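Local coordinates for protein NADPH-flavin oxidoreductase (Vibrio harveyi, PDB 1BKJ) that catalyses the NADPH-dependent reduction of FMN to FMNH2, supplying reduced flavin to luciferase in bioluminescence, at residues S41-V46 and T101-V106; L77-D82 and G109-N114. All coordinates share one frame; numbering follows the deposited sequence.

Contact 1 of 2, residues S41-V46 and T101-V106; sequences SMLQVV and TLIGAV. With FMN (flavin mononucleotide), chain F; PO4 (phosphate ion), chain E.
Val-45 packs on Ile-103, and further out along this loop and helix lies the flat ring system of an FMN hydrogen-bonded to the second subunit. At its rim, Val-106 CG1 meets the methyl C7M at 3.8 Å, one apolar group against another. Over one face of the pyrimidine part sits a phosphate ion, probably from the crystallisation liquor, with PO4 O2 3.1 Å from FMN C10. Ser-41 holds that ion twice: its backbone N gives a bent hydrogen bond to PO4 O2, and Ser-41 OG reaches PO4 O1 at 2.9 Å. Met-42 SD, on a chain bent at chi2 (48°), touches the ribityl carbon C5'.

Away from the cofactor the loop rests on helix 98-121. Val-45 and Ile-103 cross at about a right angle. With CG1 anti to the carbonyl carbon (chi1 -57°), Val-45 CG2 meets Ile-103 CG2 and, also at 3.9 Å, Gly-104 CA. Glycine suits this place because the valine can bear directly on the helix backbone. Leu-43 CD1 adds a looser touch on Ile-103 CD1. Dispersion thus joins loop to helix, whereas the hydrogen bonds of Ser-41 go to a probably adventitious ion.

Contact 2 of 2, residues L77-D82 and G109-N114; sequences LVFCID and GIMAQN
Phe-79 turns the face of its ring to Ala-112, while Met-111 comes up at the ring's edge. The methyl Ala-112 CB stands 3.9 Å from the centroid of the Phe-79 ring and only 14° off its normal, a CH-pi contact made over the face. It is shifted a little toward the rim, so that Phe-79 CE2 and CZ take most of the touching; CE2 also approaches Ala-112 CA at 3.8 Å. Alanine fits here because its single methyl lets the ring come down almost to the helix backbone, and phenylalanine because its flat ring offers that methyl a broad face. Met-111 CG lies near the ring plane, 4.2 Å from Phe-79 CE2. Extended at chi1 (-178°) and chi2, the methionine chain carries SD on beside the ring edge and bends only beyond it, at chi3; a slim, flexible chain of this kind suits a place along an aromatic rim.

The ring belongs to one of the two inner strands, 75-82, of the four-stranded antiparallel sheet, and the helix is the long 98-121, which packs against that sheet in the nitroreductase fold. Phe-153 of the neighbouring strand 149-158 meets the Phe-79 ring at a shallow angle of about 20° between planes, and it also touches Ala-112, which makes the interface a continuous apolar layer. Turned away from the sheet, Gln-113 gives its NE2 to Asn-114 OD1 of the second subunit, while its OE1 accepts a hydrogen bond from Tyr-128 OH of its own chain.

How the contacts relate
The centres of contact 1 and contact 2 lie about 10 Å apart, and both rest on helix 98-121, with contact 1 on its earlier turns and contact 2 further along. The order along the chain is 41-46, 77-82, 101-106, 109-114, so the two contacts interlock. They also meet directly: Val-45 O lies 2.7 Å from Asp-82 N, probably a hydrogen bond that ties the loop to the end of strand 75-82, and Val-46 CG1 packs on Met-111 SD. One helix thus carries both the cofactor-lining loop and the sheet. Both contacts also touch the second subunit, which is consistent with the core of one chain running into the dimer interface, where FMN binds.

Contact 1 of 2, residues S41-V46 and T101-V106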
loop_
_atom_site.group_PDB
_atom_site.type_symbol
_atom_site.label_atom_id
_atom_site.label_comp_id
_atom_site.label_asym_id
_atom_site.label_seq_id
_atom_site.Cartn_x
_atom_site.Cartn_y
_atom_site.Cartn_z
ATOM N N SER A 41 -11.923 -6.386 2.803
ATOM C CA SER A 41 -12.939 -7.319 3.346
ATOM C C SER A 41 -12.848 -7.483 4.874
ATOM O O SER A 41 -13.311 -8.491 5.432
ATOM C CB SER A 41 -12.890 -8.695 2.642
ATOM O OG SER A 41 -12.987 -8.586 1.238
ATOM N N MET A 42 -12.236 -6.482 5.526
ATOM C CA MET A 42 -11.998 -6.454 6.979
ATOM C C MET A 42 -11.210 -7.716 7.432
ATOM O O MET A 42 -11.317 -8.170 8.574
ATOM C CB MET A 42 -13.331 -6.280 7.731
ATOM C CG MET A 42 -13.238 -5.775 9.148
ATOM S SD MET A 42 -12.186 -4.358 9.375
ATOM C CE MET A 42 -12.633 -3.908 11.025
ATOM N N LEU A 43 -10.387 -8.242 6.517
ATOM C CA LEU A 43 -9.594 -9.447 6.738
ATOM C C LEU A 43 -8.470 -9.260 7.739
ATOM O O LEU A 43 -8.094 -10.207 8.407
ATOM C CB LEU A 43 -9.045 -9.988 5.411
ATOM C CG LEU A 43 -10.004 -10.571 4.354
ATOM C CD1 LEU A 43 -9.330 -10.677 2.990
ATOM C CD2 LEU A 43 -10.518 -11.921 4.806
ATOM N N GLN A 44 -7.986 -8.018 7.865
ATOM C CA GLN A 44 -6.897 -7.630 8.782
ATOM C C GLN A 44 -5.694 -8.577 8.631
ATOM O O GLN A 44 -5.372 -9.363 9.520
ATOM C CB GLN A 44 -7.432 -7.512 10.215
ATOM C CG GLN A 44 -8.468 -6.404 10.323
ATOM C CD GLN A 44 -9.034 -6.262 11.703
ATOM O OE1 GLN A 44 -8.378 -5.736 12.600
ATOM N NE2 GLN A 44 -10.247 -6.753 11.897
ATOM N N VAL A 45 -5.056 -8.481 7.465
ATOM C CA VAL A 45 -3.948 -9.356 7.069
ATOM C C VAL A 45 -2.508 -8.879 7.281
ATOM O O VAL A 45 -1.563 -9.460 6.725
ATOM C CB VAL A 45 -4.123 -9.775 5.584
ATOM C CG1 VAL A 45 -5.431 -10.435 5.418
ATOM C CG2 VAL A 45 -4.034 -8.566 4.642
ATOM N N VAL A 46 -2.355 -7.807 8.050
ATOM C CA VAL A 46 -1.036 -7.238 8.315
ATOM C C VAL A 46 -0.580 -7.466 9.758
ATOM O O VAL A 46 -1.374 -7.382 10.704
ATOM C CB VAL A 46 -1.012 -5.711 8.003
ATOM C CG1 VAL A 46 0.416 -5.148 8.088
ATOM C CG2 VAL A 46 -1.615 -5.436 6.618
ATOM N N THR A 101 -1.966 -12.449 -1.693
ATOM C CA THR A 101 -0.653 -11.812 -1.585
ATOM C C THR A 101 -0.796 -10.354 -2.074
ATOM O O THR A 101 -0.183 -9.453 -1.494
ATOM C CB THR A 101 0.441 -12.624 -2.360
ATOM O OG1 THR A 101 0.689 -13.848 -1.653
ATOM C CG2 THR A 101 1.761 -11.853 -2.489
ATOM N N LEU A 102 -1.650 -10.124 -3.087
ATOM C CA LEU A 102 -1.900 -8.775 -3.595
ATOM C C LEU A 102 -2.582 -7.948 -2.527
ATOM O O LEU A 102 -2.224 -6.789 -2.338
ATOM C CB LEU A 102 -2.794 -8.756 -4.834
ATOM C CG LEU A 102 -2.283 -9.122 -6.221
ATOM C CD1 LEU A 102 -3.299 -8.584 -7.234
ATOM C CD2 LEU A 102 -0.895 -8.512 -6.481
ATOM N N ILE A 103 -3.535 -8.563 -1.813
ATOM C CA ILE A 103 -4.265 -7.898 -0.719
ATOM C C ILE A 103 -3.275 -7.584 0.398
ATOM O O ILE A 103 -3.282 -6.472 0.912
ATOM C CB ILE A 103 -5.464 -8.758 -0.191
ATOM C CG1 ILE A 103 -6.649 -8.606 -1.140
ATOM C CG2 ILE A 103 -5.905 -8.338 1.246
ATOM C CD1 ILE A 103 -7.814 -9.547 -0.820
ATOM N N GLY A 104 -2.409 -8.548 0.720
ATOM C CA GLY A 104 -1.394 -8.361 1.745
ATOM C C GLY A 104 -0.454 -7.195 1.459
ATOM O O GLY A 104 -0.193 -6.394 2.349
ATOM N N ALA A 105 -0.007 -7.072 0.209
ATOM C CA ALA A 105 0.885 -5.991 -0.219
ATOM C C ALA A 105 0.212 -4.611 -0.255
ATOM O O ALA A 105 0.782 -3.631 0.232
ATOM C CB ALA A 105 1.498 -6.325 -1.566
ATOM N N VAL A 106 -1.004 -4.546 -0.807
ATOM C CA VAL A 106 -1.763 -3.301 -0.890
ATOM C C VAL A 106 -2.125 -2.801 0.522
ATOM O O VAL A 106 -1.861 -1.647 0.856
ATOM C CB VAL A 106 -3.053 -3.488 -1.764
ATOM C CG1 VAL A 106 -4.020 -2.320 -1.602
ATOM C CG2 VAL A 106 -2.671 -3.605 -3.227
HETATM N N1 FMN F . -15.493 -1.702 0.437
HETATM C C2 FMN F . -16.560 -1.876 -0.406
HETATM O O2 FMN F . -17.693 -1.594 -0.080
HETATM N N3 FMN F . -16.200 -2.435 -1.633
HETATM C C4 FMN F . -14.917 -2.769 -2.095
HETATM O O4 FMN F . -14.788 -3.199 -3.248
HETATM C C4A FMN F . -13.879 -2.597 -1.077
HETATM N N5 FMN F . -12.557 -2.802 -1.496
HETATM C C5A FMN F . -11.473 -2.511 -0.664
HETATM C C6 FMN F . -10.196 -2.727 -1.160
HETATM C C7 FMN F . -9.100 -2.339 -0.394
HETATM C C7M FMN F . -7.753 -2.220 -1.122
HETATM C C8 FMN F . -9.269 -1.875 0.965
HETATM C C8M FMN F . -8.123 -1.513 1.869
HETATM C C9 FMN F . -10.548 -1.729 1.509
HETATM C C9A FMN F . -11.698 -1.987 0.676
HETATM N N10 FMN F . -13.051 -1.743 1.091
HETATM C C10 FMN F . -14.139 -2.018 0.211
HETATM C "C1'" FMN F . -13.365 -1.036 2.229
HETATM C "C2'" FMN F . -13.786 -1.814 3.490
HETATM O "O2'" FMN F . -14.319 -3.114 3.436
HETATM C "C3'" FMN F . -13.248 -1.365 4.788
HETATM O "O3'" FMN F . -12.014 -0.696 4.780
HETATM C "C4'" FMN F . -13.618 -2.037 6.076
HETATM O "O4'" FMN F . -14.583 -3.081 6.148
HETATM C "C5'" FMN F . -13.135 -1.427 7.334
HETATM O "O5'" FMN F . -14.104 -0.354 7.462
HETATM P P FMN F . -13.773 1.193 7.476
HETATM O O1P FMN F . -13.074 1.344 8.749
HETATM O O2P FMN F . -15.102 1.803 7.444
HETATM O O3P FMN F . -12.937 1.526 6.303
HETATM P P PO4 E . -15.275 -5.531 0.805
HETATM O O1 PO4 E . -15.411 -7.048 0.901
HETATM O O2 PO4 E . -14.070 -4.910 1.398
HETATM O O3 PO4 E . -15.181 -5.475 -0.693
HETATM O O4 PO4 E . -16.574 -5.151 1.512
#

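Contact 2 of 2, residues L77-D82 and G109-N114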
loop_
_atom_site.group_PDB
_atom_site.type_symbol
_atom_site.label_atom_id
_atom_site.label_comp_id
_atom_site.label_asym_id
_atom_site.label_seq_id
_atom_site.Cartn_x
_atom_site.Cartn_y
_atom_site.Cartn_z
ATOM N N LEU A 77 10.140 -0.992 12.628
ATOM C CA LEU A 77 8.933 -1.806 12.439
ATOM C C LEU A 77 9.020 -2.607 11.138
ATOM O O LEU A 77 9.408 -2.059 10.109
ATOM C CB LEU A 77 7.703 -0.898 12.365
ATOM C CG LEU A 77 7.434 0.144 13.448
ATOM C CD1 LEU A 77 6.188 0.912 13.074
ATOM C CD2 LEU A 77 7.285 -0.513 14.826
ATOM N N VAL A 78 8.691 -3.902 11.187
ATOM C CA VAL A 78 8.724 -4.760 10.002
ATOM C C VAL A 78 7.285 -5.163 9.670
ATOM O O VAL A 78 6.598 -5.755 10.502
ATOM C CB VAL A 78 9.598 -6.029 10.213
ATOM C CG1 VAL A 78 9.766 -6.788 8.899
ATOM C CG2 VAL A 78 10.976 -5.676 10.774
ATOM N N PHE A 79 6.842 -4.823 8.456
ATOM C CA PHE A 79 5.486 -5.114 7.993
ATOM C C PHE A 79 5.444 -6.415 7.255
ATOM O O PHE A 79 6.191 -6.620 6.299
ATOM C CB PHE A 79 4.968 -3.982 7.123
ATOM C CG PHE A 79 4.649 -2.743 7.893
ATOM C CD1 PHE A 79 5.676 -1.885 8.343
ATOM C CD2 PHE A 79 3.319 -2.456 8.233
ATOM C CE1 PHE A 79 5.377 -0.750 9.141
ATOM C CE2 PHE A 79 3.001 -1.333 9.023
ATOM C CZ PHE A 79 4.034 -0.473 9.483
ATOM N N CYS A 80 4.534 -7.274 7.694
ATOM C CA CYS A 80 4.394 -8.613 7.153
ATOM C C CYS A 80 2.977 -8.991 6.757
ATOM O O CYS A 80 2.012 -8.583 7.412
ATOM C CB CYS A 80 4.833 -9.648 8.213
ATOM S SG CYS A 80 6.443 -9.411 8.983
ATOM N N ILE A 81 2.877 -9.825 5.712
ATOM C CA ILE A 81 1.592 -10.400 5.265
ATOM C C ILE A 81 1.350 -11.500 6.310
ATOM O O ILE A 81 2.289 -12.214 6.681
ATOM C CB ILE A 81 1.678 -11.095 3.859
ATOM C CG1 ILE A 81 2.008 -10.078 2.767
ATOM C CG2 ILE A 81 0.353 -11.815 3.546
ATOM C CD1 ILE A 81 2.286 -10.671 1.411
ATOM N N ASP A 82 0.119 -11.618 6.797
ATOM C CA ASP A 82 -0.186 -12.621 7.803
ATOM C C ASP A 82 -1.547 -13.295 7.619
ATOM O O ASP A 82 -2.586 -12.703 7.904
ATOM C CB ASP A 82 -0.112 -11.977 9.199
ATOM C CG ASP A 82 -0.152 -12.993 10.347
ATOM O OD1 ASP A 82 -0.453 -14.184 10.140
ATOM O OD2 ASP A 82 0.102 -12.584 11.493
ATOM N N GLY A 109 0.859 -1.430 2.566
ATOM C CA GLY A 109 1.213 -0.095 2.107
ATOM C C GLY A 109 0.285 0.970 2.692
ATOM O O GLY A 109 0.753 2.013 3.149
ATOM N N ILE A 110 -1.024 0.697 2.709
ATOM C CA ILE A 110 -2.033 1.608 3.273
ATOM C C ILE A 110 -1.761 1.816 4.775
ATOM O O ILE A 110 -1.666 2.949 5.238
ATOM C CB ILE A 110 -3.474 1.037 3.089
ATOM C CG1 ILE A 110 -3.808 0.943 1.604
ATOM C CG2 ILE A 110 -4.529 1.905 3.796
ATOM C CD1 ILE A 110 -5.027 0.134 1.322
ATOM N N MET A 111 -1.609 0.717 5.509
ATOM C CA MET A 111 -1.349 0.776 6.945
ATOM C C MET A 111 -0.048 1.506 7.295
ATOM O O MET A 111 -0.045 2.376 8.190
ATOM C CB MET A 111 -1.337 -0.633 7.547
ATOM C CG MET A 111 -1.112 -0.636 9.029
ATOM S SD MET A 111 -1.107 -2.216 9.761
ATOM C CE MET A 111 -2.804 -2.363 10.113
ATOM N N ALA A 112 1.033 1.146 6.593
ATOM C CA ALA A 112 2.346 1.747 6.812
ATOM C C ALA A 112 2.380 3.241 6.552
ATOM O O ALA A 112 3.047 3.978 7.284
ATOM C CB ALA A 112 3.388 1.052 6.001
ATOM N N GLN A 113 1.626 3.692 5.548
ATOM C CA GLN A 113 1.577 5.106 5.239
ATOM C C GLN A 113 0.863 5.883 6.330
ATOM O O GLN A 113 1.237 7.014 6.606
ATOM C CB GLN A 113 0.998 5.367 3.842
ATOM C CG GLN A 113 1.046 6.831 3.361
ATOM C CD GLN A 113 2.437 7.480 3.395
ATOM O OE1 GLN A 113 3.462 6.804 3.398
ATOM N NE2 GLN A 113 2.462 8.804 3.396
ATOM N N ASN A 114 -0.114 5.253 6.988
ATOM C CA ASN A 114 -0.820 5.887 8.104
ATOM C C ASN A 114 0.151 6.051 9.285
ATOM O O ASN A 114 0.219 7.127 9.885
ATOM C CB ASN A 114 -2.028 5.055 8.527
ATOM C CG ASN A 114 -3.335 5.579 7.961
ATOM O OD1 ASN A 114 -3.366 6.422 7.072
ATOM N ND2 ASN A 114 -4.428 5.081 8.495
#